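Local structure of CDC25-like phosphatase YCH1 (Saccharomyces cerevisiae, 3FS5) at residues Met1-Ser5 / Leu113-Leu118; Asp13-His18 / Arg127-Tyr132; Gln34-Gly40 / Asp50-Tyr56. The protein acts as a protein phosphatase of the Cdc25 kind, built on the single-domain rhodanese fold. All blocks are in the same frame, centred on the assembly; numbering follows the deposited sequence.

Contact 1. Residues Met1-Ser5 / Leu113-Leu118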
loop_
_atom_site.group_PDB
_atom_site.type_symbol
_atom_site.label_atom_id
_atom_site.label_comp_id
_atom_site.label_asym_id
_atom_site.label_seq_id
_atom_site.Cartn_x
_atom_site.Cartn_y
_atom_site.Cartn_z
ATOM N N MET A 1 13.808 -4.443 8.760
ATOM C CA MET A 1 14.639 -3.275 8.349
ATOM C C MET A 1 15.714 -3.007 9.399
ATOM O O MET A 1 15.583 -3.422 10.552
ATOM C CB MET A 1 13.744 -2.049 8.157
ATOM C CG MET A 1 12.640 -2.280 7.134
ATOM S SD MET A 1 11.482 -0.912 6.983
ATOM C CE MET A 1 10.433 -1.191 8.416
ATOM N N ASP A 2 16.771 -2.308 9.001
ATOM C CA ASP A 2 17.885 -2.025 9.903
ATOM C C ASP A 2 18.027 -0.584 10.392
ATOM O O ASP A 2 18.694 -0.335 11.397
ATOM C CB ASP A 2 19.193 -2.464 9.240
ATOM C CG ASP A 2 19.305 -1.984 7.804
ATOM O OD1 ASP A 2 19.276 -0.756 7.578
ATOM O OD2 ASP A 2 19.418 -2.839 6.899
ATOM N N SER A 3 17.414 0.362 9.689
ATOM C CA SER A 3 17.516 1.760 10.087
ATOM C C SER A 3 16.278 2.565 9.720
ATOM O O SER A 3 15.246 2.007 9.341
ATOM C CB SER A 3 18.751 2.399 9.442
ATOM O OG SER A 3 18.650 2.389 8.030
ATOM N N TYR A 4 16.389 3.884 9.837
ATOM C CA TYR A 4 15.285 4.771 9.521
ATOM C C TYR A 4 15.554 5.569 8.253
ATOM O O TYR A 4 14.909 6.583 8.007
ATOM C CB TYR A 4 15.023 5.722 10.693
ATOM C CG TYR A 4 14.528 5.017 11.935
ATOM C CD1 TYR A 4 15.419 4.519 12.885
ATOM C CD2 TYR A 4 13.165 4.804 12.134
ATOM C CE1 TYR A 4 14.962 3.824 14.005
ATOM C CE2 TYR A 4 12.698 4.113 13.245
ATOM C CZ TYR A 4 13.602 3.625 14.177
ATOM O OH TYR A 4 13.138 2.929 15.267
ATOM N N SER A 5 16.502 5.090 7.449
ATOM C CA SER A 5 16.874 5.752 6.206
ATOM C C SER A 5 15.898 5.442 5.075
ATOM O O SER A 5 15.288 4.380 5.041
ATOM C CB SER A 5 18.286 5.326 5.788
ATOM O OG SER A 5 18.608 5.833 4.504
ATOM N N LEU A 113 11.115 -2.477 14.031
ATOM C CA LEU A 113 11.723 -2.316 12.717
ATOM C C LEU A 113 11.811 -3.625 11.945
ATOM O O LEU A 113 11.695 -3.632 10.721
ATOM C CB LEU A 113 13.125 -1.715 12.838
ATOM C CG LEU A 113 13.244 -0.197 12.999
ATOM C CD1 LEU A 113 14.718 0.189 13.036
ATOM C CD2 LEU A 113 12.543 0.504 11.838
ATOM N N SER A 114 12.011 -4.729 12.658
ATOM C CA SER A 114 12.134 -6.035 12.016
ATOM C C SER A 114 10.798 -6.703 11.695
ATOM O O SER A 114 10.756 -7.719 11.001
ATOM C CB SER A 114 12.957 -6.972 12.904
ATOM O OG SER A 114 12.325 -7.152 14.162
ATOM N N ARG A 115 9.704 -6.138 12.193
ATOM C CA ARG A 115 8.393 -6.729 11.950
ATOM C C ARG A 115 7.718 -6.348 10.635
ATOM O O ARG A 115 6.721 -6.962 10.249
ATOM C CB ARG A 115 7.454 -6.398 13.108
ATOM C CG ARG A 115 7.790 -7.143 14.387
ATOM C CD ARG A 115 6.513 -7.504 15.120
ATOM N NE ARG A 115 6.186 -6.556 16.168
ATOM C CZ ARG A 115 4.979 -6.409 16.699
ATOM N NH1 ARG A 115 4.797 -5.522 17.662
ATOM N NH2 ARG A 115 3.950 -7.122 16.252
ATOM N N CYS A 116 8.254 -5.341 9.953
ATOM C CA CYS A 116 7.673 -4.879 8.692
ATOM C C CYS A 116 8.707 -4.654 7.599
ATOM O O CYS A 116 9.890 -4.459 7.875
ATOM C CB CYS A 116 6.934 -3.546 8.895
ATOM S SG CYS A 116 5.560 -3.549 10.054
ATOM N N ARG A 117 8.233 -4.687 6.356
ATOM C CA ARG A 117 9.046 -4.410 5.174
ATOM C C ARG A 117 8.159 -3.386 4.479
ATOM O O ARG A 117 6.967 -3.612 4.332
ATOM C CB ARG A 117 9.210 -5.642 4.278
ATOM C CG ARG A 117 9.904 -6.829 4.929
ATOM C CD ARG A 117 10.071 -7.971 3.928
ATOM N NE ARG A 117 10.279 -9.252 4.595
ATOM C CZ ARG A 117 11.361 -9.561 5.302
ATOM N NH1 ARG A 117 11.457 -10.753 5.884
ATOM N NH2 ARG A 117 12.350 -8.687 5.414
ATOM N N LEU A 118 8.725 -2.258 4.067
ATOM C CA LEU A 118 7.916 -1.223 3.438
ATOM C C LEU A 118 8.111 -1.118 1.935
ATOM O O LEU A 118 9.242 -1.069 1.450
ATOM C CB LEU A 118 8.213 0.130 4.090
ATOM C CG LEU A 118 8.016 0.182 5.607
ATOM C CD1 LEU A 118 8.377 1.574 6.120
ATOM C CD2 LEU A 118 6.570 -0.160 5.954
#

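Contact 2. Residues Asp13-His18 / Arg127-Tyr132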
loop_
_atom_site.group_PDB
_atom_site.type_symbol
_atom_site.label_atom_id
_atom_site.label_comp_id
_atom_site.label_asym_id
_atom_site.label_seq_id
_atom_site.Cartn_x
_atom_site.Cartn_y
_atom_site.Cartn_z
ATOM N N ASP A 13 6.407 -3.467 -8.634
ATOM C CA ASP A 13 5.685 -3.266 -9.889
ATOM C C ASP A 13 4.314 -3.919 -9.744
ATOM O O ASP A 13 4.158 -4.876 -8.987
ATOM C CB ASP A 13 6.431 -3.916 -11.061
ATOM C CG ASP A 13 7.520 -3.023 -11.642
ATOM O OD1 ASP A 13 8.408 -3.559 -12.337
ATOM O OD2 ASP A 13 7.485 -1.793 -11.421
ATOM N N PRO A 14 3.306 -3.415 -10.475
ATOM C CA PRO A 14 1.937 -3.939 -10.443
ATOM C C PRO A 14 1.867 -5.446 -10.702
ATOM O O PRO A 14 1.084 -6.155 -10.067
ATOM C CB PRO A 14 1.235 -3.145 -11.547
ATOM C CG PRO A 14 1.984 -1.856 -11.568
ATOM C CD PRO A 14 3.414 -2.289 -11.418
ATOM N N THR A 15 2.677 -5.925 -11.645
ATOM C CA THR A 15 2.695 -7.346 -11.986
ATOM C C THR A 15 3.112 -8.219 -10.804
ATOM O O THR A 15 2.609 -9.329 -10.647
ATOM C CB THR A 15 3.639 -7.637 -13.189
ATOM O OG1 THR A 15 4.957 -7.156 -12.903
ATOM C CG2 THR A 15 3.125 -6.953 -14.446
ATOM N N GLU A 16 4.029 -7.730 -9.971
ATOM C CA GLU A 16 4.458 -8.516 -8.818
ATOM C C GLU A 16 3.402 -8.507 -7.711
ATOM O O GLU A 16 3.191 -9.520 -7.050
ATOM C CB GLU A 16 5.801 -8.018 -8.270
ATOM C CG GLU A 16 6.338 -8.916 -7.156
ATOM C CD GLU A 16 7.836 -8.776 -6.924
ATOM O OE1 GLU A 16 8.374 -9.548 -6.096
ATOM O OE2 GLU A 16 8.473 -7.906 -7.560
ATOM N N LEU A 17 2.738 -7.373 -7.499
ATOM C CA LEU A 17 1.697 -7.319 -6.476
ATOM C C LEU A 17 0.560 -8.244 -6.891
ATOM O O LEU A 17 0.005 -8.971 -6.072
ATOM C CB LEU A 17 1.151 -5.894 -6.308
ATOM C CG LEU A 17 -0.067 -5.766 -5.382
ATOM C CD1 LEU A 17 0.259 -6.340 -4.004
ATOM C CD2 LEU A 17 -0.478 -4.299 -5.271
ATOM N N HIS A 18 0.221 -8.218 -8.173
ATOM C CA HIS A 18 -0.853 -9.057 -8.679
ATOM C C HIS A 18 -0.537 -10.527 -8.419
ATOM O O HIS A 18 -1.419 -11.306 -8.069
ATOM C CB HIS A 18 -1.056 -8.806 -10.179
ATOM C CG HIS A 18 -2.049 -9.728 -10.812
ATOM N ND1 HIS A 18 -1.691 -10.939 -11.362
ATOM C CD2 HIS A 18 -3.393 -9.639 -10.938
ATOM C CE1 HIS A 18 -2.773 -11.558 -11.797
ATOM N NE2 HIS A 18 -3.819 -10.791 -11.552
ATOM N N ARG A 127 -1.617 3.310 -12.862
ATOM C CA ARG A 127 -0.974 2.277 -13.664
ATOM C C ARG A 127 -1.669 0.951 -13.398
ATOM O O ARG A 127 -1.877 0.152 -14.311
ATOM C CB ARG A 127 0.518 2.139 -13.351
ATOM C CG ARG A 127 1.282 1.615 -14.563
ATOM C CD ARG A 127 2.280 0.509 -14.259
ATOM N NE ARG A 127 3.500 0.993 -13.624
ATOM C CZ ARG A 127 4.646 0.315 -13.600
ATOM N NH1 ARG A 127 5.709 0.826 -12.993
ATOM N NH2 ARG A 127 4.736 -0.867 -14.198
ATOM N N TRP A 128 -2.033 0.722 -12.139
ATOM C CA TRP A 128 -2.716 -0.509 -11.767
ATOM C C TRP A 128 -3.963 -0.755 -12.617
ATOM O O TRP A 128 -4.106 -1.818 -13.219
ATOM C CB TRP A 128 -3.107 -0.474 -10.286
ATOM C CG TRP A 128 -3.877 -1.684 -9.836
ATOM C CD1 TRP A 128 -5.232 -1.823 -9.785
ATOM C CD2 TRP A 128 -3.328 -2.938 -9.411
ATOM N NE1 TRP A 128 -5.565 -3.086 -9.356
ATOM C CE2 TRP A 128 -4.415 -3.790 -9.118
ATOM C CE3 TRP A 128 -2.022 -3.424 -9.251
ATOM C CZ2 TRP A 128 -4.238 -5.107 -8.672
ATOM C CZ3 TRP A 128 -1.846 -4.735 -8.809
ATOM C CH2 TRP A 128 -2.951 -5.560 -8.525
ATOM N N GLN A 129 -4.862 0.226 -12.673
ATOM C CA GLN A 129 -6.092 0.054 -13.440
ATOM C C GLN A 129 -5.887 -0.122 -14.944
ATOM O O GLN A 129 -6.695 -0.768 -15.606
ATOM C CB GLN A 129 -7.071 1.216 -13.171
ATOM C CG GLN A 129 -6.674 2.587 -13.712
ATOM C CD GLN A 129 -6.925 2.746 -15.206
ATOM O OE1 GLN A 129 -7.981 2.367 -15.719
ATOM N NE2 GLN A 129 -5.957 3.323 -15.908
ATOM N N SER A 130 -4.809 0.430 -15.490
ATOM C CA SER A 130 -4.570 0.304 -16.923
ATOM C C SER A 130 -4.317 -1.158 -17.282
ATOM O O SER A 130 -4.432 -1.549 -18.440
ATOM C CB SER A 130 -3.370 1.154 -17.353
ATOM O OG SER A 130 -2.148 0.595 -16.897
ATOM N N VAL A 131 -3.989 -1.964 -16.278
ATOM C CA VAL A 131 -3.707 -3.377 -16.499
ATOM C C VAL A 131 -4.725 -4.312 -15.856
ATOM O O VAL A 131 -5.158 -5.281 -16.477
ATOM C CB VAL A 131 -2.306 -3.759 -15.950
ATOM C CG1 VAL A 131 -2.017 -5.225 -16.230
ATOM C CG2 VAL A 131 -1.244 -2.881 -16.577
ATOM N N TYR A 132 -5.109 -4.018 -14.617
ATOM C CA TYR A 132 -6.045 -4.868 -13.882
ATOM C C TYR A 132 -7.362 -4.202 -13.498
ATOM O O TYR A 132 -8.149 -4.771 -12.737
ATOM C CB TYR A 132 -5.368 -5.388 -12.611
ATOM C CG TYR A 132 -4.043 -6.078 -12.851
ATOM C CD1 TYR A 132 -2.853 -5.527 -12.379
ATOM C CD2 TYR A 132 -3.978 -7.279 -13.562
ATOM C CE1 TYR A 132 -1.630 -6.152 -12.605
ATOM C CE2 TYR A 132 -2.758 -7.914 -13.797
ATOM C CZ TYR A 132 -1.588 -7.345 -13.316
ATOM O OH TYR A 132 -0.380 -7.968 -13.544
#

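Contact 3. Residues Gln34-Gly40 / Asp50-Tyr56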
loop_
_atom_site.group_PDB
_atom_site.type_symbol
_atom_site.label_atom_id
_atom_site.label_comp_id
_atom_site.label_asym_id
_atom_site.label_seq_id
_atom_site.Cartn_x
_atom_site.Cartn_y
_atom_site.Cartn_z
ATOM N N GLN A 34 -0.089 -6.234 3.078
ATOM C CA GLN A 34 -1.256 -5.392 3.283
ATOM C C GLN A 34 -1.100 -4.098 2.499
ATOM O O GLN A 34 -0.126 -3.366 2.674
ATOM C CB GLN A 34 -1.448 -5.058 4.766
ATOM C CG GLN A 34 -2.635 -4.123 5.006
ATOM C CD GLN A 34 -3.957 -4.726 4.538
ATOM O OE1 GLN A 34 -4.740 -4.081 3.835
ATOM N NE2 GLN A 34 -4.212 -5.962 4.938
ATOM N N VAL A 35 -2.070 -3.827 1.634
ATOM C CA VAL A 35 -2.058 -2.626 0.813
ATOM C C VAL A 35 -2.683 -1.456 1.562
ATOM O O VAL A 35 -3.758 -1.590 2.151
ATOM C CB VAL A 35 -2.850 -2.849 -0.506
ATOM C CG1 VAL A 35 -2.979 -1.536 -1.277
ATOM C CG2 VAL A 35 -2.157 -3.899 -1.356
ATOM N N VAL A 36 -2.000 -0.316 1.550
ATOM C CA VAL A 36 -2.515 0.889 2.195
ATOM C C VAL A 36 -2.620 1.986 1.135
ATOM O O VAL A 36 -1.610 2.478 0.624
ATOM C CB VAL A 36 -1.595 1.379 3.336
ATOM C CG1 VAL A 36 -2.216 2.606 4.025
ATOM C CG2 VAL A 36 -1.391 0.261 4.351
ATOM N N ASP A 37 -3.855 2.346 0.807
ATOM C CA ASP A 37 -4.173 3.372 -0.184
ATOM C C ASP A 37 -4.205 4.714 0.556
ATOM O O ASP A 37 -5.098 4.954 1.366
ATOM C CB ASP A 37 -5.542 3.033 -0.792
ATOM C CG ASP A 37 -5.917 3.916 -1.963
ATOM O OD1 ASP A 37 -6.752 3.470 -2.776
ATOM O OD2 ASP A 37 -5.404 5.043 -2.072
ATOM N N VAL A 38 -3.240 5.589 0.277
ATOM C CA VAL A 38 -3.175 6.871 0.975
ATOM C C VAL A 38 -3.709 8.078 0.207
ATOM O O VAL A 38 -3.380 9.226 0.514
ATOM C CB VAL A 38 -1.729 7.154 1.467
ATOM C CG1 VAL A 38 -1.301 6.053 2.452
ATOM C CG2 VAL A 38 -0.761 7.208 0.290
ATOM N N ARG A 39 -4.553 7.810 -0.782
ATOM C CA ARG A 39 -5.166 8.871 -1.569
ATOM C C ARG A 39 -6.237 9.557 -0.726
ATOM O O ARG A 39 -6.678 9.018 0.292
ATOM C CB ARG A 39 -5.817 8.290 -2.826
ATOM C CG ARG A 39 -4.835 7.786 -3.869
ATOM C CD ARG A 39 -5.578 7.269 -5.085
ATOM N NE ARG A 39 -6.270 6.013 -4.793
ATOM C CZ ARG A 39 -7.087 5.395 -5.641
ATOM N NH1 ARG A 39 -7.662 4.252 -5.292
ATOM N NH2 ARG A 39 -7.341 5.929 -6.835
ATOM N N GLY A 40 -6.641 10.750 -1.148
ATOM C CA GLY A 40 -7.680 11.473 -0.437
ATOM C C GLY A 40 -8.987 11.261 -1.178
ATOM O O GLY A 40 -9.437 10.125 -1.347
ATOM N N ASP A 50 -9.264 -5.537 -0.899
ATOM C CA ASP A 50 -8.776 -5.813 0.450
ATOM C C ASP A 50 -7.746 -4.820 0.998
ATOM O O ASP A 50 -7.163 -5.053 2.054
ATOM C CB ASP A 50 -8.209 -7.235 0.536
ATOM C CG ASP A 50 -9.224 -8.297 0.137
ATOM O OD1 ASP A 50 -10.428 -8.123 0.428
ATOM O OD2 ASP A 50 -8.812 -9.313 -0.460
ATOM N N GLY A 51 -7.517 -3.715 0.291
ATOM C CA GLY A 51 -6.571 -2.729 0.790
ATOM C C GLY A 51 -7.231 -1.830 1.829
ATOM O O GLY A 51 -8.453 -1.835 1.950
ATOM N N TRP A 52 -6.443 -1.077 2.596
ATOM C CA TRP A 52 -7.018 -0.172 3.587
ATOM C C TRP A 52 -6.843 1.262 3.099
ATOM O O TRP A 52 -5.831 1.599 2.486
ATOM C CB TRP A 52 -6.350 -0.316 4.958
ATOM C CG TRP A 52 -6.454 -1.671 5.591
ATOM C CD1 TRP A 52 -7.350 -2.660 5.291
ATOM C CD2 TRP A 52 -5.630 -2.179 6.644
ATOM N NE1 TRP A 52 -7.127 -3.757 6.094
ATOM C CE2 TRP A 52 -6.077 -3.488 6.933
ATOM C CE3 TRP A 52 -4.552 -1.655 7.372
ATOM C CZ2 TRP A 52 -5.483 -4.285 7.921
ATOM C CZ3 TRP A 52 -3.960 -2.448 8.356
ATOM C CH2 TRP A 52 -4.428 -3.750 8.618
ATOM N N HIS A 53 -7.831 2.100 3.385
ATOM C CA HIS A 53 -7.815 3.492 2.955
ATOM C C HIS A 53 -7.487 4.451 4.102
ATOM O O HIS A 53 -8.309 4.665 4.989
ATOM C CB HIS A 53 -9.182 3.819 2.336
ATOM C CG HIS A 53 -9.307 5.216 1.819
ATOM N ND1 HIS A 53 -8.228 5.954 1.380
ATOM C CD2 HIS A 53 -10.398 5.994 1.625
ATOM C CE1 HIS A 53 -8.650 7.125 0.938
ATOM N NE2 HIS A 53 -9.962 7.173 1.074
ATOM N N TYR A 54 -6.269 4.996 4.080
ATOM C CA TYR A 54 -5.784 5.955 5.082
ATOM C C TYR A 54 -5.200 7.173 4.370
ATOM O O TYR A 54 -4.045 7.151 3.935
ATOM C CB TYR A 54 -4.694 5.330 5.972
ATOM C CG TYR A 54 -5.229 4.410 7.044
ATOM C CD1 TYR A 54 -5.690 3.135 6.727
ATOM C CD2 TYR A 54 -5.312 4.830 8.372
ATOM C CE1 TYR A 54 -6.223 2.302 7.698
ATOM C CE2 TYR A 54 -5.845 4.002 9.354
ATOM C CZ TYR A 54 -6.301 2.740 9.008
ATOM O OH TYR A 54 -6.852 1.914 9.959
ATOM N N ALA A 55 -5.990 8.238 4.259
ATOM C CA ALA A 55 -5.553 9.451 3.568
ATOM C C ALA A 55 -4.243 10.031 4.103
ATOM O O ALA A 55 -4.076 10.224 5.309
ATOM C CB ALA A 55 -6.658 10.511 3.626
ATOM N N TYR A 56 -3.321 10.316 3.190
ATOM C CA TYR A 56 -2.026 10.877 3.551
ATOM C C TYR A 56 -2.139 12.153 4.388
ATOM O O TYR A 56 -1.446 12.309 5.393
ATOM C CB TYR A 56 -1.220 11.190 2.294
ATOM C CG TYR A 56 0.108 11.841 2.593
ATOM C CD1 TYR A 56 1.171 11.097 3.092
ATOM C CD2 TYR A 56 0.295 13.209 2.401
ATOM C CE1 TYR A 56 2.390 11.693 3.392
ATOM C CE2 TYR A 56 1.509 13.817 2.698
ATOM C CZ TYR A 56 2.552 13.053 3.193
ATOM O OH TYR A 56 3.758 13.643 3.488
HETATM O O HOH W 1 -4.084 -5.830 0.961
#

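Contact 1. Residues Met1-Ser5 / Leu113-Leu118
Apolar side chains carry most of this contact, with Met1 and Leu113 contributing the largest share. The unbranched Met1 chain runs out extended through chi2 and sets SD beside Leu118 CG at 3.9 Å, the two side chains crossing at about a right angle; the bend at chi3 (-79°) then carries CE back to the Cys116 backbone, 4.2 Å from Cys116 CB. A flexible, weakly polar sulfur chain suits a place where backbone oxygens and leucine methyls are met together. The Leu113 side chain also meets Tyr4. Its CD2 methyl sits over one face of the Tyr4 ring in a CH-pi contact, 4.3 Å from the centroid, while CD1 comes 3.8 Å from Tyr4 CE1.

In the rhodanese fold this places the N-terminal tail, ahead of edge strand 10-12, against the turn leading into an inner strand of the parallel sheet, next to 10-12; Leu105 of helix 96-106 touches both Met1 and Leu113.

Polar links are few. Met1 N donates to Leu113 O at 3.0 Å, approaching from above the carbonyl plane. Tyr4 OH bonds to Leu108 O, which fixes the ring beside Leu113, and Ser3 OG bonds to Asn8 as well as to Asp2 OD1.

Contact 2. Residues Asp13-His18 / Arg127-Tyr132
Pro14 is the bump that fits between the side chains of Arg127, Trp128 and Tyr132, where two helices of the rhodanese-like domain meet. Helix 14-18 and helix 127-132 pass 10.7 Å apart at a crossing angle of -64°, a separation wide enough for aromatic rings to fill the space between them. The compact proline ring, at home in the first turn of a helix, turns its CB to Trp128 CE3 at 4.0 Å, while its CD lies over one face of the Arg127 guanidinium, 3.4 Å from NH2. That arginine reaches across the proline, its chain bent at chi2 and chi3, and NH1 ends in a long salt bridge of 3.5 Å to Asp13 OD2.

Deeper in, the outer rim of the Trp128 six-membered ring (CE3, CZ3, CH2) fits against helix 14-18. Leu17 pushes CD2 to within 3.8 Å of CZ3, and the backbone of His18 meets the indole at its edge. The indole NH is turned to Thr139, so the buried ring keeps a polar partner, and Ile48 touches both Leu17 and Trp128.

Farther along, Tyr132 is a flat slab held between two residues: Val131 CG1 covers one face and the His18 imidazole the opposite one. A chi1 of 174° points the His18 ring away from its own N and over the phenol in an offset stack, the planes only 5° apart and the centroids 4.2 Å from each other. The closest approach in this stack is His18 CD2 to Tyr132 CE2, 3.4 Å.

Contact 3. Residues Gln34-Gly40 / Asp50-Tyr56
Strand 34-37 and the short strand 52-53 run parallel, Val36 pairing with Trp52 and Asp37 with His53, through bonds from Trp52 N to Val35 O, Asp37 N to Trp52 O (2.7 Å) and Tyr54 N to Asp37 O. The pairing continues beyond the strands, where Tyr56 N, opening the next helix, donates to Val38 O.

Asp37 O takes a second donor: His53 ND1, the in-plane N-H that suits an imidazole to this place, reaches it in a nearly straight bond (178°) from the opposite face of the carbonyl to Tyr54 N. The carboxylate of Asp37 faces its own chain, where Arg39 grips it side-on. NH1 meets OD1 at 2.8 Å and NE meets OD2 at 3.0 Å, both on syn lone pairs, while Arg39 N closes an Asx turn on OD2; this short acid with a long base probably helps hold the turn that follows the strand.

On the Trp52 side, Gln34 folds at chi2 (60°) to lay its amide almost flat on the indole, whose breadth suits it as the surface, and CG stands over the six-membered ring, 3.7 Å from the centroid. With an alanine at Trp52, Gln34 would probably lose the surface its amide stacks on and be freer to turn. Beyond it, Val36 CG1 packs on Tyr54 CB, beta-branched bulk suiting a strand.

This is the edge of the rhodanese sheet: strand 84-88 bonds to the other side of 33-37, helix 63-78 covers Gln34, Trp52 and Tyr54, with Arg72 making a cation-pi contact to Trp52, and helix 96-106 packs on Tyr56.

How the contacts relate
From the N terminus, the chain starts in contact 1, whose other half comes only at 113-118, so this contact closes a loop over most of the protein. After strand 10-12, helix 14-23 enters contact 2, which closes at helix 124-132; the two loops therefore cross, since 113-118 falls before 127-132. Contact 3 is a local closure, 34-40 to 50-56, lying within both larger loops. Contacts 1 and 3 reach the same parallel sheet at different strands, their centres about 20 Å apart. Contact 2 joins two helices and touches contact 3 where Leu17 CD2 packs on Val35 CG2, tying helix 14-23, and through it helix 124-132, to strand 33-37 of the sheet.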